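PDB 2XI9: ancillary protein 1 from Streptococcus pyogenes, which is a pilus-presented adhesin that probably attaches the bacterium to host cells, its internal thioester being required for efficient interaction with them. Local coordinates for residues Tyr77-Leu82 with Asp323-Glu328; Ala193-Phe198 with Leu295-Phe300; Lys217-Lys222 with Leu247-Phe252. One frame throughout, in Å; residues are numbered along the deposited sequence.

Contact 1. Residues Tyr77-Leu82 with Asp323-Glu328; sequences YTLTEL and DIIRME
In the small beta domain of this C-terminal fragment, of the prealbumin-like kind, two sheets pack face to face, and Leu79 and Glu81 of strand 75-83 meet Ile325 and Met327 of strand 321-329 between them. The strand axes run 9.5 Å apart at an angle of 32°, and no hydrogen bond links these two segments, which meet by van der Waals packing. Met327, a selenomethionine in this crystal, reaches across to the opposite strand. Its chain is extended as far as SE and then bends (chi3 -104°), which lays CE against the opposite backbone. There CE lies 3.3 Å from Leu79 O and 3.8 Å from Glu81 N, a close van der Waals fit against the peptide groups, while SE rests 4.0 Å from Glu81 CB. Leu79 also offers its CG to Met327 CE at 4.0 Å, the two side chains passing at a slant. Two residues back along strand 321-329, Ile325 meets the same Leu79, the two side chains running past each other in opposite senses. Ile29 of the neighbouring strand 26-33 touches both of them and continues the apolar layer. Glu81 contributes its aliphatic root here, its carboxylate being engaged by Ala91 N through OE1. On the other face of strand 321-329, Arg326 grips Glu328 side-on, NE and NH2 both reaching OE2. Back between the sheets, the touch of Leu79 and Ile325 is made by CD2 on CG2, 3.9 Å apart.

Contact 2. Residues Ala193-Phe198 with Leu295-Phe300; sequences AGRDLF and LTDLDF
Ala193 and Asp299 form an antiparallel non-hydrogen-bonded pair, CA to CA 5.2 Å, where the outermost strand 189-193 of the mixed sheet in the thioester-containing part ends beside strand 299-303. The next backbone link is Gly194 N to Leu298 O at 2.8 Å. Gly194 then sits at the centre of an inverse gamma turn, closed by a weak bond from Arg195 N to Ala193 O, and the chain swings off the sheet. Gly194 CA packs against Phe300 CB. Where the backbones part, a bound water bridges them, donating to Gly194 O and to Asp297 OD1 and accepting from Leu298 N, so it occupies the place of a further rung.

A two-pronged salt bridge lies beyond the water. Arg195, its chain extended from CG to NE, presents the NE side of the guanidinium to Asp297: NE bonds OD1 at 2.9 Å, nearly straight, and NH2 bonds OD2 at 3.0 Å. OD1 thus accepts from both Arg195 NE and the water. Both oxygens lie close to the guanidinium plane, but the nitrogens approach from above the carboxylate, the two planes being turned 39° apart. Arg195 NH1 has a second acidic partner in Glu113, which ties the loop toward the beta domain.

Leu197 works on the apolar side. Phe300 has CG anti to its backbone N (chi1 -174°), which carries the ring beneath this leucine, while Phe161 packs edge-to-face with the same ring. The contact with Leu197 is a CH-pi interaction: Leu197 CD2 stands 3.6 Å from the centroid of the Phe300 ring, only 8° off the normal, while Leu197 CD1 lies by the rim, 3.9 Å from Phe300 CD2.

Contact 3. Residues Lys217-Lys222 with Leu247-Phe252; sequences KKVIEK and LAIYYF
Val219 on helix 209-222 points toward helix 238-253 and meets Ala248, in the helical part of the thioester domain; the segments 217-222 and 247-252 run nearly antiparallel (173°), their axes 9.7 Å apart. Its CB already meets the other helix, 4.0 Å from Ile249 CD1. From there the two methyls fork. CG1, anti to the backbone N (chi1 171°), presses on Ala248 CB at 3.5 Å and has Ile249 CD1 on it at 3.7 Å. CG2 turns the other way and reaches the ring edge of Phe252, lying near the ring plane with CE2 at 3.6 Å and CD2 a little further. Valine thus straddles one turn of the partner helix: Ala248 and Phe252, four residues apart, each receive a branch, and the small alanine permits the close approach of 6.6 Å between Val219 CA and Ala248 CA.

Ile249 starts off to one flank, but its CD1 returns to the interface and touches Ile220 CD1 as well, 4.1 Å away, the two side chains crossing at an angle with these methyls in contact. Ile220 also touches Tyr159 of strand 155-160, which links this helix to the sheet. Phe252 is held by aromatic neighbours: Tyr251 places CD1 over the centre of one ring face, and the ring stacks with His215 of helix 209-222. Tyr250 of helix 238-253 touches Cys160, the chain's sole cysteine and so probably that of the internal thioester. Lys218 makes its salt bridge to Asp289 away from the interface.

No hydrogen bond or charge crosses between these segments; methyls and a ring edge make the contact between them, which implies a buried seam held by shape.

How the contacts relate
All three contacts are largely buried, yet they serve different places. Contact 1 joins the two sheets of the beta domain and contact 3 two helices on the opposite side of the chain's centre, about 32 Å away between contact centres; both are apolar. Contact 2, nearest the middle, mixes backbone pairing, water and a charged pair with its ring packing, as suits a sheet edge turning into loop. It touches contact 3 directly: Lys217 NZ reaches Thr296 O at 2.9 Å, and Leu298 packs on Ile220. Contacts 1 and 2 do not touch, but Lys199 pairs with Glu328 of one and Asp196 of the other, bridging the domains.

Contact 1. Residues Tyr77-Leu82 with Asp323-Glu328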
loop_
_atom_site.group_PDB
_atom_site.type_symbol
_atom_site.label_atom_id
_atom_site.label_comp_id
_atom_site.label_asym_id
_atom_site.label_seq_id
_atom_site.Cartn_x
_atom_site.Cartn_y
_atom_site.Cartn_z
ATOM N N TYR A 77 19.361 -1.559 -19.409
ATOM C CA TYR A 77 19.493 -0.097 -19.264
ATOM C C TYR A 77 19.959 0.309 -17.864
ATOM O O TYR A 77 19.816 -0.457 -16.904
ATOM C CB TYR A 77 18.162 0.612 -19.571
ATOM C CG TYR A 77 17.572 0.320 -20.938
ATOM C CD1 TYR A 77 16.844 -0.841 -21.170
ATOM C CD2 TYR A 77 17.739 1.212 -22.002
ATOM C CE1 TYR A 77 16.297 -1.116 -22.422
ATOM C CE2 TYR A 77 17.194 0.946 -23.267
ATOM C CZ TYR A 77 16.469 -0.215 -23.466
ATOM O OH TYR A 77 15.927 -0.493 -24.705
ATOM N N THR A 78 20.471 1.536 -17.761
ATOM C CA THR A 78 20.992 2.114 -16.518
ATOM C C THR A 78 20.491 3.553 -16.343
ATOM O O THR A 78 20.628 4.388 -17.238
ATOM C CB THR A 78 22.538 2.138 -16.500
ATOM O OG1 THR A 78 23.038 0.795 -16.563
ATOM C CG2 THR A 78 23.075 2.824 -15.232
ATOM N N LEU A 79 19.913 3.823 -15.177
ATOM C CA LEU A 79 19.402 5.138 -14.817
ATOM C C LEU A 79 20.335 5.721 -13.775
ATOM O O LEU A 79 20.536 5.122 -12.714
ATOM C CB LEU A 79 17.981 5.015 -14.242
ATOM C CG LEU A 79 17.261 6.281 -13.779
ATOM C CD1 LEU A 79 17.010 7.246 -14.929
ATOM C CD2 LEU A 79 15.938 5.912 -13.104
ATOM N N THR A 80 20.905 6.883 -14.079
ATOM C CA THR A 80 21.857 7.521 -13.192
ATOM C C THR A 80 21.370 8.900 -12.827
ATOM O O THR A 80 20.868 9.629 -13.677
ATOM C CB THR A 80 23.226 7.665 -13.863
ATOM O OG1 THR A 80 23.598 6.419 -14.465
ATOM C CG2 THR A 80 24.285 8.086 -12.846
ATOM N N GLU A 81 21.501 9.248 -11.554
ATOM C CA GLU A 81 21.151 10.582 -11.098
ATOM C C GLU A 81 22.399 11.431 -11.307
ATOM O O GLU A 81 23.420 11.206 -10.668
ATOM C CB GLU A 81 20.682 10.568 -9.629
ATOM C CG GLU A 81 20.449 11.951 -9.035
ATOM C CD GLU A 81 19.476 11.967 -7.871
ATOM O OE1 GLU A 81 19.707 11.263 -6.870
ATOM O OE2 GLU A 81 18.479 12.706 -7.946
ATOM N N LEU A 82 22.330 12.358 -12.256
ATOM C CA LEU A 82 23.433 13.267 -12.513
ATOM C C LEU A 82 23.481 14.363 -11.447
ATOM O O LEU A 82 24.570 14.764 -11.024
ATOM C CB LEU A 82 23.338 13.858 -13.924
ATOM C CG LEU A 82 23.371 12.862 -15.093
ATOM C CD1 LEU A 82 23.504 13.606 -16.428
ATOM C CD2 LEU A 82 24.492 11.853 -14.935
ATOM N N ASP A 323 4.807 -0.432 -15.851
ATOM C CA ASP A 323 6.128 -0.567 -15.228
ATOM C C ASP A 323 6.672 0.796 -14.912
ATOM O O ASP A 323 6.715 1.667 -15.774
ATOM C CB ASP A 323 7.112 -1.294 -16.135
ATOM C CG ASP A 323 6.923 -2.789 -16.103
ATOM O OD1 ASP A 323 7.224 -3.427 -15.070
ATOM O OD2 ASP A 323 6.450 -3.317 -17.113
ATOM N N ILE A 324 7.087 0.952 -13.666
ATOM C CA ILE A 324 7.744 2.134 -13.177
ATOM C C ILE A 324 9.189 1.763 -12.956
ATOM O O ILE A 324 9.490 0.690 -12.435
ATOM C CB ILE A 324 7.129 2.599 -11.849
ATOM C CG1 ILE A 324 5.641 2.902 -12.017
ATOM C CG2 ILE A 324 7.875 3.823 -11.279
ATOM C CD1 ILE A 324 5.269 3.703 -13.212
ATOM N N ILE A 325 10.106 2.629 -13.373
ATOM C CA ILE A 325 11.466 2.524 -12.893
ATOM C C ILE A 325 11.536 3.541 -11.785
ATOM O O ILE A 325 11.613 4.765 -12.022
ATOM C CB ILE A 325 12.517 2.792 -13.965
ATOM C CG1 ILE A 325 12.255 1.931 -15.220
ATOM C CG2 ILE A 325 13.924 2.533 -13.390
ATOM C CD1 ILE A 325 12.140 0.440 -14.940
ATOM N N ARG A 326 11.534 3.028 -10.567
ATOM C CA ARG A 326 11.472 3.842 -9.372
ATOM C C ARG A 326 12.900 4.108 -8.862
ATOM O O ARG A 326 13.729 3.181 -8.756
ATOM C CB ARG A 326 10.596 3.117 -8.347
ATOM C CG ARG A 326 9.991 3.973 -7.258
ATOM C CD ARG A 326 8.635 3.460 -6.729
ATOM N NE ARG A 326 8.545 3.784 -5.307
ATOM C CZ ARG A 326 7.431 3.983 -4.621
ATOM N NH1 ARG A 326 6.222 3.901 -5.190
ATOM N NH2 ARG A 326 7.536 4.276 -3.332
HETATM N N MSE A 327 13.214 5.377 -8.607
HETATM C CA MSE A 327 14.445 5.737 -7.915
HETATM C C MSE A 327 14.070 6.625 -6.733
HETATM O O MSE A 327 13.191 7.488 -6.850
HETATM C CB MSE A 327 15.402 6.450 -8.875
HETATM C CG MSE A 327 16.722 6.886 -8.284
HETATM SE SE MSE A 327 17.743 7.892 -9.619
HETATM C CE MSE A 327 19.097 6.635 -10.201
ATOM N N GLU A 328 14.689 6.382 -5.583
ATOM C CA GLU A 328 14.358 7.111 -4.370
ATOM C C GLU A 328 15.590 7.815 -3.800
ATOM O O GLU A 328 16.697 7.253 -3.774
ATOM C CB GLU A 328 13.731 6.196 -3.318
ATOM C CG GLU A 328 12.609 5.325 -3.854
ATOM C CD GLU A 328 11.702 4.751 -2.783
ATOM O OE1 GLU A 328 12.026 4.835 -1.567
ATOM O OE2 GLU A 328 10.624 4.248 -3.175
#

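Contact 2. Residues Ala193-Phe198 with Leu295-Phe300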
loop_
_atom_site.group_PDB
_atom_site.type_symbol
_atom_site.label_atom_id
_atom_site.label_comp_id
_atom_site.label_asym_id
_atom_site.label_seq_id
_atom_site.Cartn_x
_atom_site.Cartn_y
_atom_site.Cartn_z
ATOM N N ALA A 193 0.893 -1.990 -7.442
ATOM C CA ALA A 193 0.941 -3.388 -7.107
ATOM C C ALA A 193 1.501 -3.494 -5.695
ATOM O O ALA A 193 2.387 -2.747 -5.316
ATOM C CB ALA A 193 1.812 -4.166 -8.121
ATOM N N GLY A 194 0.949 -4.402 -4.910
ATOM C CA GLY A 194 1.323 -4.626 -3.541
ATOM C C GLY A 194 2.594 -5.443 -3.423
ATOM O O GLY A 194 2.580 -6.598 -2.975
ATOM N N ARG A 195 3.676 -4.826 -3.875
ATOM C CA ARG A 195 4.997 -5.350 -3.803
ATOM C C ARG A 195 5.859 -4.202 -3.222
ATOM O O ARG A 195 5.558 -3.021 -3.396
ATOM C CB ARG A 195 5.518 -5.770 -5.175
ATOM C CG ARG A 195 4.557 -6.603 -6.093
ATOM C CD ARG A 195 5.141 -6.749 -7.482
ATOM N NE ARG A 195 4.269 -7.545 -8.366
ATOM C CZ ARG A 195 4.465 -7.721 -9.675
ATOM N NH1 ARG A 195 5.479 -7.150 -10.306
ATOM N NH2 ARG A 195 3.625 -8.484 -10.367
ATOM N N ASP A 196 6.911 -4.539 -2.521
ATOM C CA ASP A 196 7.816 -3.508 -2.006
ATOM C C ASP A 196 7.058 -2.595 -1.049
ATOM O O ASP A 196 7.077 -1.363 -1.188
ATOM C CB ASP A 196 8.402 -2.707 -3.178
ATOM C CG ASP A 196 9.574 -1.813 -2.782
ATOM O OD1 ASP A 196 10.322 -2.166 -1.827
ATOM O OD2 ASP A 196 9.738 -0.750 -3.470
ATOM N N LEU A 197 6.378 -3.220 -0.105
ATOM C CA LEU A 197 5.441 -2.567 0.786
ATOM C C LEU A 197 6.070 -2.208 2.155
ATOM O O LEU A 197 5.498 -1.446 2.932
ATOM C CB LEU A 197 4.235 -3.458 1.024
ATOM C CG LEU A 197 3.307 -3.754 -0.173
ATOM C CD1 LEU A 197 2.072 -4.474 0.292
ATOM C CD2 LEU A 197 2.974 -2.393 -0.852
ATOM N N PHE A 198 7.195 -2.820 2.468
ATOM C CA PHE A 198 7.812 -2.646 3.776
ATOM C C PHE A 198 8.061 -1.178 4.080
ATOM O O PHE A 198 7.882 -0.736 5.221
ATOM C CB PHE A 198 9.144 -3.389 3.828
ATOM C CG PHE A 198 9.660 -3.592 5.207
ATOM C CD1 PHE A 198 10.596 -2.738 5.754
ATOM C CD2 PHE A 198 9.184 -4.652 5.965
ATOM C CE1 PHE A 198 11.090 -2.964 7.053
ATOM C CE2 PHE A 198 9.650 -4.868 7.260
ATOM C CZ PHE A 198 10.607 -4.037 7.792
ATOM N N LEU A 295 -2.272 -16.472 -2.720
ATOM C CA LEU A 295 -2.640 -15.531 -3.764
ATOM C C LEU A 295 -1.368 -14.943 -4.356
ATOM O O LEU A 295 -0.275 -15.234 -3.900
ATOM C CB LEU A 295 -3.630 -14.515 -3.270
ATOM C CG LEU A 295 -3.296 -13.758 -2.030
ATOM C CD1 LEU A 295 -2.154 -12.807 -2.372
ATOM C CD2 LEU A 295 -4.571 -13.004 -1.426
ATOM N N THR A 296 -1.508 -14.168 -5.400
ATOM C CA THR A 296 -0.363 -13.775 -6.181
ATOM C C THR A 296 -0.026 -12.323 -5.917
ATOM O O THR A 296 0.979 -12.029 -5.295
ATOM C CB THR A 296 -0.648 -14.095 -7.691
ATOM O OG1 THR A 296 -0.921 -15.494 -7.816
ATOM C CG2 THR A 296 0.553 -13.748 -8.598
ATOM N N ASP A 297 -0.876 -11.401 -6.358
ATOM C CA ASP A 297 -0.626 -9.975 -6.199
ATOM C C ASP A 297 -1.931 -9.319 -5.712
ATOM O O ASP A 297 -3.015 -9.858 -5.990
ATOM C CB ASP A 297 -0.158 -9.359 -7.535
ATOM C CG ASP A 297 1.335 -9.531 -7.787
ATOM O OD1 ASP A 297 2.148 -8.984 -6.994
ATOM O OD2 ASP A 297 1.684 -10.188 -8.781
ATOM N N LEU A 298 -1.806 -8.213 -4.978
ATOM C CA LEU A 298 -2.935 -7.417 -4.509
ATOM C C LEU A 298 -2.734 -5.955 -4.833
ATOM O O LEU A 298 -1.591 -5.479 -4.931
ATOM C CB LEU A 298 -3.061 -7.545 -2.996
ATOM C CG LEU A 298 -3.483 -8.898 -2.448
ATOM C CD1 LEU A 298 -3.242 -9.000 -0.953
ATOM C CD2 LEU A 298 -4.913 -9.141 -2.758
ATOM N N ASP A 299 -3.842 -5.239 -4.956
ATOM C CA ASP A 299 -3.807 -3.797 -5.074
ATOM C C ASP A 299 -3.378 -3.141 -3.744
ATOM O O ASP A 299 -3.643 -3.650 -2.664
ATOM C CB ASP A 299 -5.175 -3.238 -5.452
ATOM C CG ASP A 299 -5.672 -3.731 -6.828
ATOM O OD1 ASP A 299 -4.852 -4.052 -7.746
ATOM O OD2 ASP A 299 -6.913 -3.742 -7.010
ATOM N N PHE A 300 -2.762 -1.976 -3.858
ATOM C CA PHE A 300 -2.327 -1.176 -2.700
ATOM C C PHE A 300 -2.469 0.282 -3.131
ATOM O O PHE A 300 -2.428 0.552 -4.300
ATOM C CB PHE A 300 -0.897 -1.554 -2.345
ATOM C CG PHE A 300 -0.359 -0.920 -1.096
ATOM C CD1 PHE A 300 0.356 0.260 -1.144
ATOM C CD2 PHE A 300 -0.506 -1.556 0.127
ATOM C CE1 PHE A 300 0.895 0.814 0.030
ATOM C CE2 PHE A 300 -0.016 -1.001 1.272
ATOM C CZ PHE A 300 0.718 0.195 1.226
HETATM O O HOH W 1 1.040 -7.808 -4.664
#

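Contact 3. Residues Lys217-Lys222 with Leu247-Phe252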
loop_
_atom_site.group_PDB
_atom_site.type_symbol
_atom_site.label_atom_id
_atom_site.label_comp_id
_atom_site.label_asym_id
_atom_site.label_seq_id
_atom_site.Cartn_x
_atom_site.Cartn_y
_atom_site.Cartn_z
ATOM N N LYS A 217 0.094 -10.785 2.608
ATOM C CA LYS A 217 -0.705 -11.485 1.627
ATOM C C LYS A 217 -1.468 -12.606 2.305
ATOM O O LYS A 217 -2.571 -12.883 1.902
ATOM C CB LYS A 217 0.153 -12.098 0.539
ATOM C CG LYS A 217 0.718 -11.130 -0.428
ATOM C CD LYS A 217 1.578 -11.899 -1.406
ATOM C CE LYS A 217 2.124 -11.014 -2.495
ATOM N NZ LYS A 217 3.111 -11.741 -3.395
ATOM N N LYS A 218 -0.886 -13.228 3.358
ATOM C CA LYS A 218 -1.560 -14.362 4.004
ATOM C C LYS A 218 -2.709 -13.967 4.940
ATOM O O LYS A 218 -3.697 -14.701 5.046
ATOM C CB LYS A 218 -0.555 -15.278 4.704
ATOM C CG LYS A 218 0.296 -16.094 3.663
ATOM C CD LYS A 218 1.523 -16.735 4.242
ATOM C CE LYS A 218 1.176 -18.011 4.965
ATOM N NZ LYS A 218 2.328 -18.620 5.762
ATOM N N VAL A 219 -2.571 -12.841 5.624
ATOM C CA VAL A 219 -3.655 -12.254 6.390
ATOM C C VAL A 219 -4.839 -11.956 5.457
ATOM O O VAL A 219 -5.971 -12.372 5.736
ATOM C CB VAL A 219 -3.208 -10.964 7.142
ATOM C CG1 VAL A 219 -4.396 -10.205 7.769
ATOM C CG2 VAL A 219 -2.179 -11.286 8.268
ATOM N N ILE A 220 -4.564 -11.259 4.359
ATOM C CA ILE A 220 -5.628 -10.934 3.393
ATOM C C ILE A 220 -6.336 -12.201 2.862
ATOM O O ILE A 220 -7.551 -12.257 2.829
ATOM C CB ILE A 220 -5.126 -10.101 2.241
ATOM C CG1 ILE A 220 -4.602 -8.754 2.709
ATOM C CG2 ILE A 220 -6.277 -9.916 1.183
ATOM C CD1 ILE A 220 -5.613 -7.857 3.389
ATOM N N GLU A 221 -5.553 -13.218 2.505
ATOM C CA GLU A 221 -6.019 -14.473 1.963
ATOM C C GLU A 221 -7.013 -15.180 2.858
ATOM O O GLU A 221 -7.987 -15.779 2.366
ATOM C CB GLU A 221 -4.787 -15.414 1.728
ATOM C CG GLU A 221 -5.100 -16.802 1.423
ATOM C CD GLU A 221 -3.966 -17.791 1.666
ATOM O OE1 GLU A 221 -2.772 -17.442 1.476
ATOM O OE2 GLU A 221 -4.330 -18.959 2.003
ATOM N N LYS A 222 -6.741 -15.208 4.153
ATOM C CA LYS A 222 -7.615 -15.981 5.072
ATOM C C LYS A 222 -8.617 -15.073 5.728
ATOM O O LYS A 222 -9.535 -15.542 6.367
ATOM C CB LYS A 222 -6.826 -16.749 6.160
ATOM C CG LYS A 222 -6.324 -18.086 5.775
ATOM C CD LYS A 222 -7.413 -19.071 5.463
ATOM C CE LYS A 222 -6.963 -20.514 5.679
ATOM N NZ LYS A 222 -8.202 -21.385 5.733
ATOM N N LEU A 247 -6.909 -5.909 12.451
ATOM C CA LEU A 247 -5.976 -6.006 13.594
ATOM C C LEU A 247 -4.770 -6.896 13.235
ATOM O O LEU A 247 -3.682 -6.624 13.643
ATOM C CB LEU A 247 -6.711 -6.514 14.839
ATOM C CG LEU A 247 -5.864 -6.690 16.106
ATOM C CD1 LEU A 247 -5.277 -5.338 16.487
ATOM C CD2 LEU A 247 -6.693 -7.343 17.268
ATOM N N ALA A 248 -4.990 -7.965 12.460
ATOM C CA ALA A 248 -3.928 -8.853 12.008
ATOM C C ALA A 248 -2.960 -8.098 11.089
ATOM O O ALA A 248 -1.775 -8.278 11.179
ATOM C CB ALA A 248 -4.505 -10.089 11.298
ATOM N N ILE A 249 -3.476 -7.187 10.281
ATOM C CA ILE A 249 -2.609 -6.319 9.482
ATOM C C ILE A 249 -1.760 -5.421 10.411
ATOM O O ILE A 249 -0.540 -5.348 10.248
ATOM C CB ILE A 249 -3.427 -5.476 8.466
ATOM C CG1 ILE A 249 -4.011 -6.373 7.349
ATOM C CG2 ILE A 249 -2.557 -4.267 7.949
ATOM C CD1 ILE A 249 -2.992 -7.056 6.427
ATOM N N TYR A 250 -2.404 -4.801 11.407
ATOM C CA TYR A 250 -1.707 -3.949 12.367
ATOM C C TYR A 250 -0.642 -4.706 13.175
ATOM O O TYR A 250 0.367 -4.125 13.542
ATOM C CB TYR A 250 -2.694 -3.294 13.329
ATOM C CG TYR A 250 -3.564 -2.186 12.762
ATOM C CD1 TYR A 250 -3.181 -1.448 11.632
ATOM C CD2 TYR A 250 -4.755 -1.869 13.362
ATOM C CE1 TYR A 250 -3.958 -0.425 11.147
ATOM C CE2 TYR A 250 -5.552 -0.811 12.880
ATOM C CZ TYR A 250 -5.146 -0.110 11.768
ATOM O OH TYR A 250 -5.914 0.930 11.289
ATOM N N TYR A 251 -0.893 -5.986 13.451
ATOM C CA TYR A 251 0.074 -6.852 14.075
ATOM C C TYR A 251 1.426 -6.811 13.348
ATOM O O TYR A 251 2.458 -6.752 14.002
ATOM C CB TYR A 251 -0.475 -8.291 14.189
ATOM C CG TYR A 251 0.508 -9.282 14.808
ATOM C CD1 TYR A 251 1.416 -9.986 14.021
ATOM C CD2 TYR A 251 0.558 -9.470 16.174
ATOM C CE1 TYR A 251 2.330 -10.870 14.594
ATOM C CE2 TYR A 251 1.467 -10.366 16.747
ATOM C CZ TYR A 251 2.344 -11.052 15.949
ATOM O OH TYR A 251 3.251 -11.922 16.515
ATOM N N PHE A 252 1.410 -6.791 12.013
ATOM C CA PHE A 252 2.617 -6.783 11.195
ATOM C C PHE A 252 3.064 -5.378 10.852
ATOM O O PHE A 252 4.237 -5.131 10.824
ATOM C CB PHE A 252 2.441 -7.609 9.892
ATOM C CG PHE A 252 2.254 -9.086 10.153
ATOM C CD1 PHE A 252 3.277 -9.829 10.669
ATOM C CD2 PHE A 252 1.013 -9.692 9.936
ATOM C CE1 PHE A 252 3.075 -11.217 10.976
ATOM C CE2 PHE A 252 0.787 -11.040 10.265
ATOM C CZ PHE A 252 1.819 -11.793 10.753
#